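Local coordinates for escJ (Escherichia coli, PDB 1YJ7), which probably forms, as a lipoprotein of the YscJ family, part of the membrane platform on which the type III secretion system is assembled, at residues E3-L9 / N37-V42; K91-E96 / C108-L112. The protein carries 3 engineered substitutions. All coordinates share one frame; numbering follows the deposited sequence.

Interaction 1 (E3-L9 / N37-V42); sequences EQLYTGL and NMTLSV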
loop_
_atom_site.group_PDB
_atom_site.type_symbol
_atom_site.label_atom_id
_atom_site.label_comp_id
_atom_site.label_asym_id
_atom_site.label_seq_id
_atom_site.Cartn_x
_atom_site.Cartn_y
_atom_site.Cartn_z
ATOM N N GLU D 3 -27.343 10.843 -4.903
ATOM C CA GLU D 3 -26.172 10.019 -4.703
ATOM C C GLU D 3 -25.853 10.061 -3.209
ATOM O O GLU D 3 -25.776 11.135 -2.623
ATOM C CB GLU D 3 -25.018 10.608 -5.509
ATOM C CG GLU D 3 -23.949 9.642 -5.989
ATOM C CD GLU D 3 -24.480 8.503 -6.839
ATOM O OE1 GLU D 3 -24.455 7.383 -6.329
ATOM O OE2 GLU D 3 -24.912 8.724 -7.999
ATOM N N GLN D 4 -25.665 8.896 -2.608
ATOM C CA GLN D 4 -25.245 8.796 -1.217
ATOM C C GLN D 4 -23.794 9.221 -1.056
ATOM O O GLN D 4 -22.939 8.869 -1.889
ATOM C CB GLN D 4 -25.395 7.359 -0.758
ATOM C CG GLN D 4 -25.079 7.106 0.686
ATOM C CD GLN D 4 -25.255 5.638 1.033
ATOM O OE1 GLN D 4 -24.277 4.879 1.062
ATOM N NE2 GLN D 4 -26.499 5.233 1.289
ATOM N N LEU D 5 -23.524 9.993 0.001
ATOM C CA LEU D 5 -22.157 10.341 0.385
ATOM C C LEU D 5 -21.681 9.361 1.462
ATOM O O LEU D 5 -20.808 8.521 1.207
ATOM C CB LEU D 5 -22.073 11.794 0.885
ATOM C CG LEU D 5 -22.310 12.882 -0.152
ATOM C CD1 LEU D 5 -22.217 14.262 0.454
ATOM C CD2 LEU D 5 -21.375 12.753 -1.324
ATOM N N TYR D 6 -22.270 9.457 2.657
ATOM C CA TYR D 6 -21.906 8.630 3.809
ATOM C C TYR D 6 -23.116 8.300 4.661
ATOM O O TYR D 6 -24.063 9.093 4.743
ATOM C CB TYR D 6 -20.852 9.312 4.695
ATOM C CG TYR D 6 -19.570 9.553 3.964
ATOM C CD1 TYR D 6 -19.262 10.792 3.416
ATOM C CD2 TYR D 6 -18.685 8.504 3.741
ATOM C CE1 TYR D 6 -18.079 10.991 2.706
ATOM C CE2 TYR D 6 -17.519 8.698 3.030
ATOM C CZ TYR D 6 -17.215 9.916 2.513
ATOM O OH TYR D 6 -16.034 10.048 1.795
ATOM N N THR D 7 -23.058 7.123 5.273
ATOM C CA THR D 7 -24.000 6.655 6.281
ATOM C C THR D 7 -23.253 6.481 7.597
ATOM O O THR D 7 -22.028 6.556 7.653
ATOM C CB THR D 7 -24.612 5.300 5.860
ATOM O OG1 THR D 7 -23.593 4.289 5.884
ATOM C CG2 THR D 7 -25.077 5.317 4.410
ATOM N N GLY D 8 -24.001 6.267 8.672
ATOM C CA GLY D 8 -23.419 5.931 9.959
ATOM C C GLY D 8 -22.719 7.065 10.650
ATOM O O GLY D 8 -21.860 6.845 11.497
ATOM N N LEU D 9 -23.065 8.299 10.282
ATOM C CA LEU D 9 -22.347 9.453 10.785
ATOM C C LEU D 9 -22.895 9.871 12.138
ATOM O O LEU D 9 -24.107 9.813 12.374
ATOM C CB LEU D 9 -22.469 10.644 9.824
ATOM C CG LEU D 9 -21.892 10.469 8.419
ATOM C CD1 LEU D 9 -22.266 11.655 7.537
ATOM C CD2 LEU D 9 -20.380 10.274 8.502
ATOM N N ASN D 37 -28.087 7.637 13.842
ATOM C CA ASN D 37 -26.961 8.033 12.990
ATOM C C ASN D 37 -27.453 8.623 11.685
ATOM O O ASN D 37 -28.577 8.367 11.252
ATOM C CB ASN D 37 -26.035 6.852 12.709
ATOM C CG ASN D 37 -25.425 6.281 13.972
ATOM O OD1 ASN D 37 -25.101 7.018 14.903
ATOM N ND2 ASN D 37 -25.259 4.961 14.009
ATOM N N MET D 38 -26.592 9.398 11.044
ATOM C CA MET D 38 -26.999 10.217 9.924
ATOM C C MET D 38 -26.423 9.736 8.596
ATOM O O MET D 38 -25.298 9.242 8.525
ATOM C CB MET D 38 -26.569 11.660 10.181
ATOM C CG MET D 38 -27.203 12.243 11.424
ATOM S SD MET D 38 -29.005 12.465 11.247
ATOM C CE MET D 38 -29.324 13.151 12.905
ATOM N N THR D 39 -27.207 9.944 7.555
ATOM C CA THR D 39 -26.811 9.750 6.169
ATOM C C THR D 39 -26.908 11.065 5.421
ATOM O O THR D 39 -27.960 11.728 5.453
ATOM C CB THR D 39 -27.765 8.744 5.490
ATOM O OG1 THR D 39 -27.606 7.460 6.090
ATOM C CG2 THR D 39 -27.417 8.555 4.012
ATOM N N LEU D 40 -25.839 11.433 4.719
ATOM C CA LEU D 40 -25.837 12.555 3.810
ATOM C C LEU D 40 -25.860 12.100 2.363
ATOM O O LEU D 40 -25.180 11.145 2.020
ATOM C CB LEU D 40 -24.587 13.427 4.008
ATOM C CG LEU D 40 -24.455 14.090 5.365
ATOM C CD1 LEU D 40 -23.151 14.879 5.424
ATOM C CD2 LEU D 40 -25.652 14.989 5.666
ATOM N N SER D 41 -26.639 12.800 1.543
ATOM C CA SER D 41 -26.741 12.580 0.099
ATOM C C SER D 41 -26.770 13.901 -0.639
ATOM O O SER D 41 -27.059 14.943 -0.069
ATOM C CB SER D 41 -28.012 11.779 -0.245
ATOM O OG SER D 41 -28.158 10.667 0.611
ATOM N N VAL D 42 -26.449 13.875 -1.924
ATOM C CA VAL D 42 -26.431 15.076 -2.739
ATOM C C VAL D 42 -27.010 14.748 -4.101
ATOM O O VAL D 42 -27.047 13.586 -4.493
ATOM C CB VAL D 42 -24.994 15.620 -2.938
ATOM C CG1 VAL D 42 -24.444 16.149 -1.632
ATOM C CG2 VAL D 42 -24.078 14.513 -3.535
HETATM O O HOH W 1 -26.991 6.099 8.763
#
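Glu-3 to Leu-9 pairs antiparallel with Met-38 to Val-42, and two bulges break the register. At the regular end Glu-3 N gives a nearly straight bond to Val-42 O (2.8 Å), answered by Val-42 N to Glu-3 O. At the first bulge Leu-5 N and Tyr-6 N converge on Leu-40 O, the former at 2.9 Å, the latter in a weak bond of 3.4 Å; Tyr-6 O takes Leu-40 N and a CA-H contact from Thr-39. At the second, Leu-9 N reaches a lone pair of Met-38 O (3.0 Å), while Gly-8, with phi at 72°, turns its N to a water that also bonds Thr-39 OG1.

The first bulge turns Leu-5 toward the partner strand. With CG anti to the carbonyl carbon (chi1 -68°), Leu-5 lays its branched end across Val-42 at about a right angle, Leu-5 CD1 meeting Val-42 CG1 at 3.6 Å. Leu-9 crosses Leu-40 in the same manner, Leu-9 CD1 lying 3.9 Å from Leu-40 CG. The apolar side chains continue into helices: Leu-5 on Phe-47, Ile-51 and Leu-54, Leu-9 and Leu-40 on Met-17. Thr-7 and Thr-39 lie side by side, with Thr-7 CG2 against both OG1 and CG2 of Thr-39; Thr-7 OG1 is bonded to Glu-11 of the second subunit, and Gln-4 O accepts a bond from Lys-30 NZ of that subunit.

A classic bulge followed by a G1 bulge thus bends the outer strand of a three-stranded sheet packed on two helices, a beta-alpha-beta-beta-alpha domain consistent with the ring-building motifs of secretion-system and flagellar proteins.

Interaction 2 (K91-E96 / C108-L112); sequences KEQDIE and CSVSL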
loop_
_atom_site.group_PDB
_atom_site.type_symbol
_atom_site.label_atom_id
_atom_site.label_comp_id
_atom_site.label_asym_id
_atom_site.label_seq_id
_atom_site.Cartn_x
_atom_site.Cartn_y
_atom_site.Cartn_z
ATOM N N LYS D 91 -1.393 12.022 31.352
ATOM C CA LYS D 91 -0.864 13.362 31.479
ATOM C C LYS D 91 -1.183 14.208 30.245
ATOM O O LYS D 91 -1.611 15.347 30.374
ATOM C CB LYS D 91 0.647 13.357 31.729
ATOM C CG LYS D 91 1.264 14.749 31.933
ATOM C CD LYS D 91 0.707 15.514 33.173
ATOM C CE LYS D 91 1.065 14.837 34.488
ATOM N NZ LYS D 91 0.749 15.700 35.692
ATOM N N GLU D 92 -0.982 13.652 29.057
ATOM C CA GLU D 92 -1.324 14.379 27.828
ATOM C C GLU D 92 -2.796 14.824 27.837
ATOM O O GLU D 92 -3.116 15.980 27.489
ATOM C CB GLU D 92 -1.081 13.487 26.602
ATOM C CG GLU D 92 0.388 13.307 26.266
ATOM C CD GLU D 92 0.617 12.237 25.208
ATOM O OE1 GLU D 92 1.780 12.093 24.781
ATOM O OE2 GLU D 92 -0.370 11.565 24.797
ATOM N N GLN D 93 -3.672 13.910 28.231
ATOM C CA GLN D 93 -5.111 14.177 28.295
ATOM C C GLN D 93 -5.453 15.214 29.346
ATOM O O GLN D 93 -6.296 16.086 29.106
ATOM C CB GLN D 93 -5.865 12.869 28.517
ATOM C CG GLN D 93 -5.751 11.915 27.316
ATOM C CD GLN D 93 -6.597 12.346 26.118
ATOM O OE1 GLN D 93 -6.079 12.535 25.005
ATOM N NE2 GLN D 93 -7.875 12.485 26.333
ATOM N N ASP D 94 -4.779 15.151 30.502
ATOM C CA ASP D 94 -4.970 16.132 31.557
ATOM C C ASP D 94 -4.568 17.537 31.096
ATOM O O ASP D 94 -5.233 18.521 31.411
ATOM C CB ASP D 94 -4.113 15.790 32.786
ATOM C CG ASP D 94 -4.618 14.592 33.573
ATOM O OD1 ASP D 94 -5.760 14.095 33.358
ATOM O OD2 ASP D 94 -3.900 14.097 34.483
ATOM N N ILE D 95 -3.476 17.637 30.341
ATOM C CA ILE D 95 -3.016 18.936 29.851
ATOM C C ILE D 95 -3.955 19.466 28.770
ATOM O O ILE D 95 -4.298 20.638 28.770
ATOM C CB ILE D 95 -1.542 18.863 29.361
ATOM C CG1 ILE D 95 -0.622 18.538 30.559
ATOM C CG2 ILE D 95 -1.162 20.156 28.735
ATOM C CD1 ILE D 95 0.830 18.195 30.106
ATOM N N GLU D 96 -4.395 18.591 27.875
ATOM C CA GLU D 96 -5.387 18.964 26.861
ATOM C C GLU D 96 -6.667 19.468 27.531
ATOM O O GLU D 96 -7.222 20.483 27.118
ATOM C CB GLU D 96 -5.682 17.804 25.910
ATOM C CG GLU D 96 -4.528 17.428 24.981
ATOM C CD GLU D 96 -4.822 16.245 24.071
ATOM O OE1 GLU D 96 -3.877 15.721 23.431
ATOM O OE2 GLU D 96 -6.006 15.828 23.972
ATOM N N CYS D 108 -7.098 20.887 20.858
ATOM C CA CYS D 108 -5.757 20.859 21.449
ATOM C C CYS D 108 -5.188 19.457 21.308
ATOM O O CYS D 108 -5.895 18.464 21.553
ATOM C CB CYS D 108 -5.810 21.242 22.960
ATOM S SG CYS D 108 -4.190 21.353 23.734
ATOM N N SER D 109 -3.913 19.347 20.924
ATOM C CA SER D 109 -3.195 18.099 20.998
ATOM C C SER D 109 -1.882 18.320 21.711
ATOM O O SER D 109 -1.201 19.296 21.454
ATOM C CB SER D 109 -2.911 17.521 19.610
ATOM O OG SER D 109 -4.063 16.939 19.044
ATOM N N VAL D 110 -1.557 17.406 22.614
ATOM C CA VAL D 110 -0.289 17.419 23.333
ATOM C C VAL D 110 0.361 16.061 23.154
ATOM O O VAL D 110 -0.263 15.016 23.404
ATOM C CB VAL D 110 -0.495 17.690 24.845
ATOM C CG1 VAL D 110 0.838 17.586 25.583
ATOM C CG2 VAL D 110 -1.116 19.047 25.043
ATOM N N SER D 111 1.620 16.065 22.706
ATOM C CA SER D 111 2.416 14.853 22.672
ATOM C C SER D 111 3.632 15.065 23.563
ATOM O O SER D 111 4.422 15.992 23.323
ATOM C CB SER D 111 2.851 14.505 21.241
ATOM O OG SER D 111 3.580 13.283 21.236
ATOM N N LEU D 112 3.760 14.225 24.594
ATOM C CA LEU D 112 4.839 14.308 25.575
ATOM C C LEU D 112 5.922 13.260 25.358
ATOM O O LEU D 112 5.619 12.105 25.084
ATOM C CB LEU D 112 4.301 14.092 26.987
ATOM C CG LEU D 112 3.361 15.153 27.521
ATOM C CD1 LEU D 112 2.901 14.713 28.898
ATOM C CD2 LEU D 112 4.009 16.538 27.574
HETATM O O HOH W 2 2.521 11.068 22.460
HETATM O O HOH W 3 -0.434 12.786 21.865
#
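The carboxylates of Glu-92 and Glu-96 lie nearly parallel to each other, each with one face turned to the strand and a peptide oxygen almost directly over its carbon: Val-110 O above Glu-92 CD (3.4 Å), Cys-108 O above Glu-96 CD (3.5 Å). Each OE1 is met on its anti side by the amide two residues on. Leu-112 N reaches Glu-92 OE1 at 2.9 Å in an almost straight bond (176°), and Val-110 N reaches Glu-96 OE1 at 3.0 Å, both donors about 25° out of the carboxylate plane.

Four residues along the helix span about the same length as two along the strand, and because the two run in opposed directions the earlier glutamate serves the later amide. Each glutamate has CG anti to its carbonyl carbon and is extended beyond, sliding past Leu-112 or Val-110 in the opposite direction. Beside the two polar bonds, on the buried side of the helix, Ile-95 CG2 meets Val-110 CG2 at 3.9 Å. Lys-91 lays its CG against Leu-112 CD1 at 3.4 Å, a tight fit, while its bent chain carries NZ to Ser-150 O. One water lies within bonding distance of Glu-92 OE1 and Ser-111 OG; another sits near Val-110 O and, more weakly, Glu-92 OE2.

On the other edge of the strand, Ser-109 and Ser-111 bond through their backbones to Leu-127 and Ala-125. The two glutamates thus occupy amides that a further strand could have used, fastening helix 80-99 along the border of the sheet. Glu-92 is buried, yet its OE1 accepts an amide bond, probably with help from a water, which would tend to stabilise a negative charge; the peptide oxygens over the carboxylate carbons might partly offset this.

In the fold
Interactions 1 and 2 follow one another along the chain and sit on opposite sides of its centre, with their own centres 33 Å apart and their nearest atoms about 21 Å apart. Each belongs to a separate sheet: 3-9 with 37-42 is strand pairing within the first, whereas 91-96 with 108-112 fixes a helix to the border strand of the second. Both touch the second subunit, so each combines packing within the chain with contacts between subunits. No active site is involved; a phosphate ion, probably from the crystallisation liquor, lies about 3 Å from the side chain of Glu-96 in interaction 2.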